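Local coordinates for protein, related to general stress protein 26(GS26) of B.subtilis (Clostridium acetobutylicum, PDB 2HQ7) that probably binds a flavin and acts as an oxidoreductase of the pyridoxamine 5'-phosphate oxidase family, related to a general stress protein, at residues G44-F48 / C121-E125; K77-L83 / G127-L133; G24-E28 / M58-L62. All blocks are in the same frame, centred on the assembly; numbering follows the deposited sequence.

Contact 1: G44-F48 / C121-E125; sequences GLKKF and CFTAE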
loop_
_atom_site.group_PDB
_atom_site.type_symbol
_atom_site.label_atom_id
_atom_site.label_comp_id
_atom_site.label_asym_id
_atom_site.label_seq_id
_atom_site.Cartn_x
_atom_site.Cartn_y
_atom_site.Cartn_z
ATOM N N GLY B 44 -17.045 0.256 -11.343
ATOM C CA GLY B 44 -16.093 -0.676 -11.904
ATOM C C GLY B 44 -14.683 -0.362 -11.445
ATOM O O GLY B 44 -14.469 -0.136 -10.252
ATOM N N LEU B 45 -13.733 -0.344 -12.381
ATOM C CA LEU B 45 -12.339 0.045 -12.071
ATOM C C LEU B 45 -12.021 1.463 -12.500
ATOM O O LEU B 45 -10.873 1.912 -12.420
ATOM C CB LEU B 45 -11.347 -0.871 -12.768
ATOM C CG LEU B 45 -11.494 -2.369 -12.579
ATOM C CD1 LEU B 45 -10.348 -3.071 -13.271
ATOM C CD2 LEU B 45 -11.524 -2.673 -11.117
ATOM N N LYS B 46 -13.040 2.188 -12.919
ATOM C CA LYS B 46 -12.853 3.537 -13.454
ATOM C C LYS B 46 -12.770 4.611 -12.394
ATOM O O LYS B 46 -12.060 5.612 -12.555
ATOM C CB LYS B 46 -14.060 3.888 -14.352
ATOM C CG LYS B 46 -14.341 2.890 -15.458
ATOM C CD LYS B 46 -15.369 3.408 -16.472
ATOM C CE LYS B 46 -16.770 2.831 -16.255
ATOM N NZ LYS B 46 -17.838 3.590 -17.039
ATOM N N LYS B 47 -13.575 4.469 -11.348
ATOM C CA LYS B 47 -13.781 5.576 -10.414
ATOM C C LYS B 47 -14.081 5.053 -9.019
ATOM O O LYS B 47 -14.877 4.132 -8.833
ATOM C CB LYS B 47 -14.909 6.534 -10.891
ATOM C CG LYS B 47 -14.439 7.937 -11.278
ATOM C CD LYS B 47 -15.598 8.918 -11.551
ATOM C CE LYS B 47 -15.133 10.288 -12.094
ATOM N NZ LYS B 47 -16.191 11.383 -12.005
ATOM N N PHE B 48 -13.412 5.649 -8.038
ATOM C CA PHE B 48 -13.599 5.293 -6.636
ATOM C C PHE B 48 -13.872 6.545 -5.826
ATOM O O PHE B 48 -13.203 7.561 -5.978
ATOM C CB PHE B 48 -12.356 4.611 -6.112
ATOM C CG PHE B 48 -12.170 3.250 -6.659
ATOM C CD1 PHE B 48 -11.752 3.078 -7.979
ATOM C CD2 PHE B 48 -12.477 2.148 -5.907
ATOM C CE1 PHE B 48 -11.604 1.840 -8.518
ATOM C CE2 PHE B 48 -12.314 0.885 -6.447
ATOM C CZ PHE B 48 -11.892 0.741 -7.755
ATOM N N CYS B 121 -12.519 11.726 -4.668
ATOM C CA CYS B 121 -12.859 10.970 -5.878
ATOM C C CYS B 121 -11.569 10.617 -6.635
ATOM O O CYS B 121 -10.824 11.508 -7.047
ATOM C CB CYS B 121 -13.807 11.791 -6.726
ATOM S SG CYS B 121 -14.315 10.934 -8.182
ATOM N N PHE B 122 -11.278 9.313 -6.730
ATOM C CA PHE B 122 -10.156 8.795 -7.511
ATOM C C PHE B 122 -10.600 8.353 -8.897
ATOM O O PHE B 122 -11.558 7.620 -9.020
ATOM C CB PHE B 122 -9.557 7.581 -6.815
ATOM C CG PHE B 122 -8.520 6.828 -7.649
ATOM C CD1 PHE B 122 -7.216 7.303 -7.774
ATOM C CD2 PHE B 122 -8.829 5.594 -8.213
ATOM C CE1 PHE B 122 -6.251 6.584 -8.506
ATOM C CE2 PHE B 122 -7.874 4.852 -8.907
ATOM C CZ PHE B 122 -6.583 5.334 -9.062
ATOM N N THR B 123 -9.855 8.755 -9.921
ATOM C CA THR B 123 -10.111 8.368 -11.316
ATOM C C THR B 123 -8.904 7.604 -11.806
ATOM O O THR B 123 -7.821 8.169 -11.827
ATOM C CB THR B 123 -10.303 9.639 -12.199
ATOM O OG1 THR B 123 -11.435 10.363 -11.716
ATOM C CG2 THR B 123 -10.493 9.301 -13.693
ATOM N N ALA B 124 -9.079 6.308 -12.134
ATOM C CA ALA B 124 -7.985 5.424 -12.556
ATOM C C ALA B 124 -7.590 5.614 -14.012
ATOM O O ALA B 124 -8.442 5.707 -14.876
ATOM C CB ALA B 124 -8.360 3.915 -12.300
ATOM N N GLU B 125 -6.288 5.670 -14.277
ATOM C CA GLU B 125 -5.760 5.733 -15.647
ATOM C C GLU B 125 -5.343 4.336 -16.121
ATOM O O GLU B 125 -5.617 3.953 -17.257
ATOM C CB GLU B 125 -4.560 6.663 -15.716
ATOM C CG GLU B 125 -4.885 8.171 -15.470
ATOM C CD GLU B 125 -3.664 8.965 -14.988
ATOM O OE1 GLU B 125 -2.517 8.570 -15.333
ATOM O OE2 GLU B 125 -3.852 9.960 -14.244
HETATM O O HOH W 1 -11.320 5.816 -15.034
#
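Two donors grip the carbonyl oxygen of Lys46: Ala124 N lies 3.1 Å from Lys46 O, and a water donates to it from 2.6 Å while donating also to Ala124 O. The amide arrives from above the carbonyl plane, 44° out of it. Farther along, the backbones of Phe48 and Phe122 exchange two hydrogen bonds, the shorter from Phe122 N to Phe48 O at 2.7 Å. Their side chains lie side by side on one face of the sheet. Opposite choices of first torsion, Phe122 CG anti to its N (chi1 171°) and Phe48 CG anti to its carbonyl carbon (chi1 -71°), bring Phe48 CD1 to the edge of the Phe122 ring, 3.9 Å from Phe122 CD2. Leu83 of strand 79-90 and Leu70 of strand 67-74 also pack on both rings. On the other face Lys47 runs alongside Thr123, and its extended chain sets Lys47 CE 3.7 Å from Thr123 OG1 and close to Cys121 SG. Ala124 CB presses to 3.2 Å on Leu45 O, a buried oxygen without a polar partner in the model. Lys46 and Lys47 form a classic beta bulge against Asp43 where strand 47-53 begins, and this strand pairs antiparallel with strand 117-131, consistent with the family's split barrel.

Contact 2: K77-L83 / G127-L133; sequences KFAGLML and GNYYRHL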
loop_
_atom_site.group_PDB
_atom_site.type_symbol
_atom_site.label_atom_id
_atom_site.label_comp_id
_atom_site.label_asym_id
_atom_site.label_seq_id
_atom_site.Cartn_x
_atom_site.Cartn_y
_atom_site.Cartn_z
ATOM N N LYS B 77 -4.823 -15.564 -1.634
ATOM C CA LYS B 77 -4.469 -15.946 -2.997
ATOM C C LYS B 77 -3.105 -15.387 -3.436
ATOM O O LYS B 77 -2.611 -15.711 -4.519
ATOM C CB LYS B 77 -5.553 -15.491 -3.965
ATOM C CG LYS B 77 -6.895 -16.175 -3.773
ATOM C CD LYS B 77 -7.894 -15.680 -4.821
ATOM C CE LYS B 77 -9.143 -16.542 -4.881
ATOM N NZ LYS B 77 -10.241 -15.872 -5.636
ATOM N N PHE B 78 -2.477 -14.581 -2.591
ATOM C CA PHE B 78 -1.342 -13.740 -3.006
ATOM C C PHE B 78 -1.629 -13.064 -4.382
ATOM O O PHE B 78 -0.847 -13.133 -5.339
ATOM C CB PHE B 78 0.002 -14.503 -2.954
ATOM C CG PHE B 78 1.205 -13.586 -2.947
ATOM C CD1 PHE B 78 1.325 -12.584 -1.987
ATOM C CD2 PHE B 78 2.188 -13.683 -3.922
ATOM C CE1 PHE B 78 2.414 -11.710 -1.990
ATOM C CE2 PHE B 78 3.288 -12.803 -3.928
ATOM C CZ PHE B 78 3.397 -11.824 -2.957
ATOM N N ALA B 79 -2.802 -12.438 -4.441
ATOM C CA ALA B 79 -3.232 -11.656 -5.569
ATOM C C ALA B 79 -3.479 -10.240 -5.072
ATOM O O ALA B 79 -3.819 -9.996 -3.909
ATOM C CB ALA B 79 -4.501 -12.241 -6.214
ATOM N N GLY B 80 -3.281 -9.311 -5.975
ATOM C CA GLY B 80 -3.540 -7.935 -5.691
ATOM C C GLY B 80 -3.878 -7.203 -6.957
ATOM O O GLY B 80 -3.600 -7.661 -8.059
ATOM N N LEU B 81 -4.466 -6.036 -6.792
ATOM C CA LEU B 81 -4.789 -5.189 -7.898
ATOM C C LEU B 81 -4.304 -3.799 -7.565
ATOM O O LEU B 81 -4.630 -3.295 -6.502
ATOM C CB LEU B 81 -6.302 -5.190 -8.067
ATOM C CG LEU B 81 -6.853 -4.042 -8.930
ATOM C CD1 LEU B 81 -6.426 -4.249 -10.350
ATOM C CD2 LEU B 81 -8.378 -4.025 -8.847
HETATM N N MSE B 82 -3.559 -3.157 -8.464
HETATM C CA MSE B 82 -3.163 -1.774 -8.258
HETATM C C MSE B 82 -3.725 -0.915 -9.359
HETATM O O MSE B 82 -3.599 -1.253 -10.534
HETATM C CB MSE B 82 -1.646 -1.616 -8.277
HETATM C CG MSE B 82 -1.216 -0.158 -8.365
HETATM SE SE MSE B 82 0.641 0.145 -8.657
HETATM C CE MSE B 82 0.934 -0.244 -10.563
ATOM N N LEU B 83 -4.279 0.237 -8.977
ATOM C CA LEU B 83 -4.780 1.201 -9.939
ATOM C C LEU B 83 -4.045 2.481 -9.715
ATOM O O LEU B 83 -3.848 2.882 -8.556
ATOM C CB LEU B 83 -6.271 1.453 -9.759
ATOM C CG LEU B 83 -7.167 0.214 -9.873
ATOM C CD1 LEU B 83 -8.594 0.569 -9.381
ATOM C CD2 LEU B 83 -7.218 -0.384 -11.299
ATOM N N GLY B 127 -3.914 0.057 -14.602
ATOM C CA GLY B 127 -3.677 -0.832 -13.503
ATOM C C GLY B 127 -2.825 -2.008 -13.832
ATOM O O GLY B 127 -2.366 -2.200 -14.963
ATOM N N ASN B 128 -2.653 -2.804 -12.786
ATOM C CA ASN B 128 -1.837 -3.940 -12.789
ATOM C C ASN B 128 -2.503 -4.986 -11.932
ATOM O O ASN B 128 -2.812 -4.731 -10.782
ATOM C CB ASN B 128 -0.509 -3.555 -12.189
ATOM C CG ASN B 128 0.553 -4.333 -12.749
ATOM O OD1 ASN B 128 1.124 -5.177 -12.081
ATOM N ND2 ASN B 128 0.764 -4.172 -14.044
ATOM N N TYR B 129 -2.790 -6.141 -12.500
ATOM C CA TYR B 129 -3.325 -7.249 -11.735
ATOM C C TYR B 129 -2.184 -8.193 -11.455
ATOM O O TYR B 129 -1.545 -8.667 -12.401
ATOM C CB TYR B 129 -4.399 -7.959 -12.551
ATOM C CG TYR B 129 -4.993 -9.168 -11.910
ATOM C CD1 TYR B 129 -5.921 -9.042 -10.878
ATOM C CD2 TYR B 129 -4.653 -10.448 -12.341
ATOM C CE1 TYR B 129 -6.490 -10.161 -10.281
ATOM C CE2 TYR B 129 -5.219 -11.578 -11.754
ATOM C CZ TYR B 129 -6.146 -11.426 -10.723
ATOM O OH TYR B 129 -6.724 -12.541 -10.122
ATOM N N TYR B 130 -1.916 -8.478 -10.176
ATOM C CA TYR B 130 -0.822 -9.376 -9.807
ATOM C C TYR B 130 -1.426 -10.691 -9.362
ATOM O O TYR B 130 -2.404 -10.693 -8.630
ATOM C CB TYR B 130 0.032 -8.844 -8.656
ATOM C CG TYR B 130 0.655 -7.464 -8.812
ATOM C CD1 TYR B 130 -0.058 -6.301 -8.447
ATOM C CD2 TYR B 130 1.979 -7.312 -9.241
ATOM C CE1 TYR B 130 0.517 -5.020 -8.552
ATOM C CE2 TYR B 130 2.576 -6.017 -9.351
ATOM C CZ TYR B 130 1.833 -4.881 -8.998
ATOM O OH TYR B 130 2.394 -3.605 -9.096
ATOM N N ARG B 131 -0.853 -11.804 -9.817
ATOM C CA ARG B 131 -1.333 -13.136 -9.447
ATOM C C ARG B 131 -0.391 -14.172 -10.044
ATOM O O ARG B 131 0.130 -13.981 -11.147
ATOM C CB ARG B 131 -2.785 -13.374 -9.895
ATOM C CG ARG B 131 -3.330 -14.758 -9.520
ATOM C CD ARG B 131 -4.839 -14.749 -9.203
ATOM N NE ARG B 131 -5.408 -16.075 -8.900
ATOM C CZ ARG B 131 -5.007 -16.891 -7.912
ATOM N NH1 ARG B 131 -3.996 -16.572 -7.093
ATOM N NH2 ARG B 131 -5.613 -18.067 -7.747
ATOM N N HIS B 132 -0.174 -15.252 -9.298
ATOM C CA HIS B 132 0.803 -16.306 -9.638
ATOM C C HIS B 132 2.196 -15.714 -9.940
ATOM O O HIS B 132 2.914 -16.183 -10.829
ATOM C CB HIS B 132 0.313 -17.164 -10.812
ATOM C CG HIS B 132 -1.050 -17.764 -10.618
ATOM N ND1 HIS B 132 -2.107 -17.497 -11.465
ATOM C CD2 HIS B 132 -1.521 -18.638 -9.696
ATOM C CE1 HIS B 132 -3.171 -18.180 -11.077
ATOM N NE2 HIS B 132 -2.841 -18.884 -10.008
ATOM N N LEU B 133 2.563 -14.681 -9.186
ATOM C CA LEU B 133 3.871 -14.041 -9.291
ATOM C C LEU B 133 4.101 -13.428 -10.659
ATOM O O LEU B 133 5.248 -13.183 -11.046
ATOM C CB LEU B 133 5.005 -15.021 -8.930
ATOM C CG LEU B 133 6.120 -14.396 -8.069
ATOM C CD1 LEU B 133 5.573 -13.864 -6.705
ATOM C CD2 LEU B 133 7.305 -15.375 -7.861
#
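Tyr130 and the selenomethionine Met82 pass each other at a slant on one face of the sheet. The tyrosine turns the edge of its ring to the neighbouring strand, with Gly80 O in the ring plane and Met82 CB 4.0 Å from Tyr130 CE1. Met82 starts out extended and bends at its last torsion (chi3 76°), which leaves its CE 3.9 Å from Tyr130 OH and near Asn128 CB. Ile34 of the second subunit packs on both side chains. Between the strands runs a regular antiparallel ladder, consistent with the family's split barrel: Gly80 pairs with Tyr130 and Met82 with Asn128, two backbone hydrogen bonds each, the shortest from Tyr130 N to Gly80 O at 2.8 Å. Phe78 and Ala79, both facing Asp74, make a G1 beta bulge at the start of strand 79-90. At the bulge Leu133 CD1 touches the edge of the Phe78 ring, in its plane, 3.7 Å from Phe78 CE2. A bend at chi2 (147°) lays Arg131 CD 3.9 Å from Ala79 CB. Lys77 CD lies over one face of the Arg131 guanidinium, and Arg131 NH1 is 3.0 Å from Lys77 O.

Contact 3: G24-E28 / M58-L62; sequences GTNGE and MVERL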
loop_
_atom_site.group_PDB
_atom_site.type_symbol
_atom_site.label_atom_id
_atom_site.label_comp_id
_atom_site.label_asym_id
_atom_site.label_seq_id
_atom_site.Cartn_x
_atom_site.Cartn_y
_atom_site.Cartn_z
ATOM N N GLY B 24 -1.763 4.926 -1.920
ATOM C CA GLY B 24 -0.417 5.435 -1.997
ATOM C C GLY B 24 -0.371 6.884 -2.471
ATOM O O GLY B 24 -1.003 7.229 -3.438
ATOM N N THR B 25 0.384 7.714 -1.766
ATOM C CA THR B 25 0.530 9.106 -2.083
ATOM C C THR B 25 2.010 9.490 -2.042
ATOM O O THR B 25 2.838 8.758 -1.530
ATOM C CB THR B 25 -0.225 10.010 -1.076
ATOM O OG1 THR B 25 0.179 9.684 0.260
ATOM C CG2 THR B 25 -1.696 9.883 -1.205
ATOM N N ASN B 26 2.304 10.654 -2.587
ATOM C CA ASN B 26 3.650 11.209 -2.572
ATOM C C ASN B 26 3.844 12.016 -1.309
ATOM O O ASN B 26 3.285 13.088 -1.192
ATOM C CB ASN B 26 3.869 12.081 -3.774
ATOM C CG ASN B 26 3.904 11.293 -5.061
ATOM O OD1 ASN B 26 3.212 11.614 -6.015
ATOM N ND2 ASN B 26 4.698 10.259 -5.085
ATOM N N GLY B 27 4.586 11.461 -0.354
ATOM C CA GLY B 27 4.780 12.090 0.941
ATOM C C GLY B 27 5.930 13.079 0.972
ATOM O O GLY B 27 6.555 13.372 -0.056
ATOM N N GLU B 28 6.190 13.615 2.159
ATOM C CA GLU B 28 7.267 14.592 2.338
ATOM C C GLU B 28 8.606 13.958 2.031
ATOM O O GLU B 28 8.807 12.744 2.251
ATOM C CB GLU B 28 7.284 15.143 3.776
ATOM C CG GLU B 28 6.096 16.024 4.150
HETATM N N MSE B 58 -2.509 15.808 4.952
HETATM C CA MSE B 58 -2.942 15.064 3.777
HETATM C C MSE B 58 -3.559 15.998 2.749
HETATM O O MSE B 58 -3.279 15.888 1.572
HETATM C CB MSE B 58 -3.965 13.981 4.169
HETATM C CG MSE B 58 -4.523 13.147 3.031
HETATM SE SE MSE B 58 -3.171 12.066 2.050
HETATM C CE MSE B 58 -2.159 13.460 1.155
ATOM N N VAL B 59 -4.389 16.924 3.206
ATOM C CA VAL B 59 -5.087 17.834 2.304
ATOM C C VAL B 59 -4.114 18.725 1.560
ATOM O O VAL B 59 -4.176 18.821 0.340
ATOM C CB VAL B 59 -6.104 18.704 3.050
ATOM C CG1 VAL B 59 -6.653 19.788 2.126
ATOM C CG2 VAL B 59 -7.213 17.835 3.611
ATOM N N GLU B 60 -3.225 19.367 2.302
ATOM C CA GLU B 60 -2.174 20.186 1.720
ATOM C C GLU B 60 -1.337 19.409 0.710
ATOM O O GLU B 60 -1.005 19.948 -0.335
ATOM C CB GLU B 60 -1.259 20.733 2.812
ATOM C CG GLU B 60 -1.884 21.846 3.657
ATOM C CD GLU B 60 -0.986 22.291 4.828
ATOM O OE1 GLU B 60 -0.001 21.573 5.167
ATOM O OE2 GLU B 60 -1.285 23.360 5.415
ATOM N N ARG B 61 -0.977 18.170 1.046
ATOM C CA ARG B 61 -0.228 17.285 0.157
ATOM C C ARG B 61 -0.989 16.950 -1.120
ATOM O O ARG B 61 -0.420 16.993 -2.210
ATOM C CB ARG B 61 0.144 15.970 0.861
ATOM C CG ARG B 61 0.640 14.820 -0.116
ATOM C CD ARG B 61 0.848 13.441 0.563
ATOM N NE ARG B 61 1.438 13.633 1.882
ATOM C CZ ARG B 61 1.484 12.720 2.839
ATOM N NH1 ARG B 61 1.015 11.487 2.648
ATOM N NH2 ARG B 61 2.020 13.052 4.002
ATOM N N LEU B 62 -2.252 16.557 -0.996
ATOM C CA LEU B 62 -3.058 16.260 -2.187
ATOM C C LEU B 62 -3.299 17.487 -3.074
ATOM O O LEU B 62 -3.414 17.366 -4.293
ATOM C CB LEU B 62 -4.377 15.645 -1.797
ATOM C CG LEU B 62 -4.221 14.251 -1.221
ATOM C CD1 LEU B 62 -5.616 13.739 -0.901
ATOM C CD2 LEU B 62 -3.426 13.318 -2.172
#
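Arg61 supplies the polar link between helix 56-64 and the end of strand 20-26. Its NH1 donates to Thr25 OG1 over 3.1 Å, and the hydroxyl oxygen sits at the edge of the guanidinium, close to its plane. Thr25 holds OG1 between its backbone N and carbonyl carbon (chi1 53°), which turns the hydroxyl to Arg61 and the methyl to Leu62 and Met58 of the same helix. The arginine is extended as far as CD and then bends (chi3 -39°), turning the guanidinium edge to the hydroxyl. The two side chains cross at about a right angle.

Contacts with the backbone hold the same side chain from other directions. Gly27 CA lies over the centre of one guanidinium face, 3.8 Å from Arg61 NE; with no side chain there, the glycine backbone itself covers the flat group. Asn26 O crowds the aliphatic part of the chain, 3.0 Å from Arg61 CD and 3.3 Å from Arg61 CG, a tight fit of carbonyl oxygen against methylene groups.

The apolar part of the contact is small and gathers round one methyl group. Thr25 CG2 meets Leu62 CD2 at 4.0 Å, the two side chains crossing nearly perpendicularly, and faces the selenium of Met58 tip to tip, 4.2 Å from Met58 SE. Met58 reaches this point through bends at its second and third torsions. Ile68 of strand 67-74 touches both Thr25 and Leu62, and Asn33 of strand 32-43 borders both Thr25 and Arg61.

The axes of the short strand and helix segments pass 9.5 Å apart at a crossing angle of 71°. Helix 56-64 thus packs across an antiparallel sheet, an alpha+beta arrangement consistent with the split-barrel fold of this family.

All three contacts reach one antiparallel sheet. Contacts 1 and 2 share strand 117-131, which pairs with strand 47-53 in the first and strand 79-90 in the second, and they meet through Leu83, which packs on Phe48, Phe122 and Ala124. Contact 1 is more central, its centre about 8 Å from that of the chain, against about 15 Å for contact 2. Contact 3, partly buried, touches neither. Contacts 2 and 3 pack on the second subunit; contact 1 reaches it weakly, through Glu125. Backbone ladders with a largely apolar face and charged side chains on the other face or at the end give way, in contact 3, to one side-chain hydrogen bond joining helix to sheet.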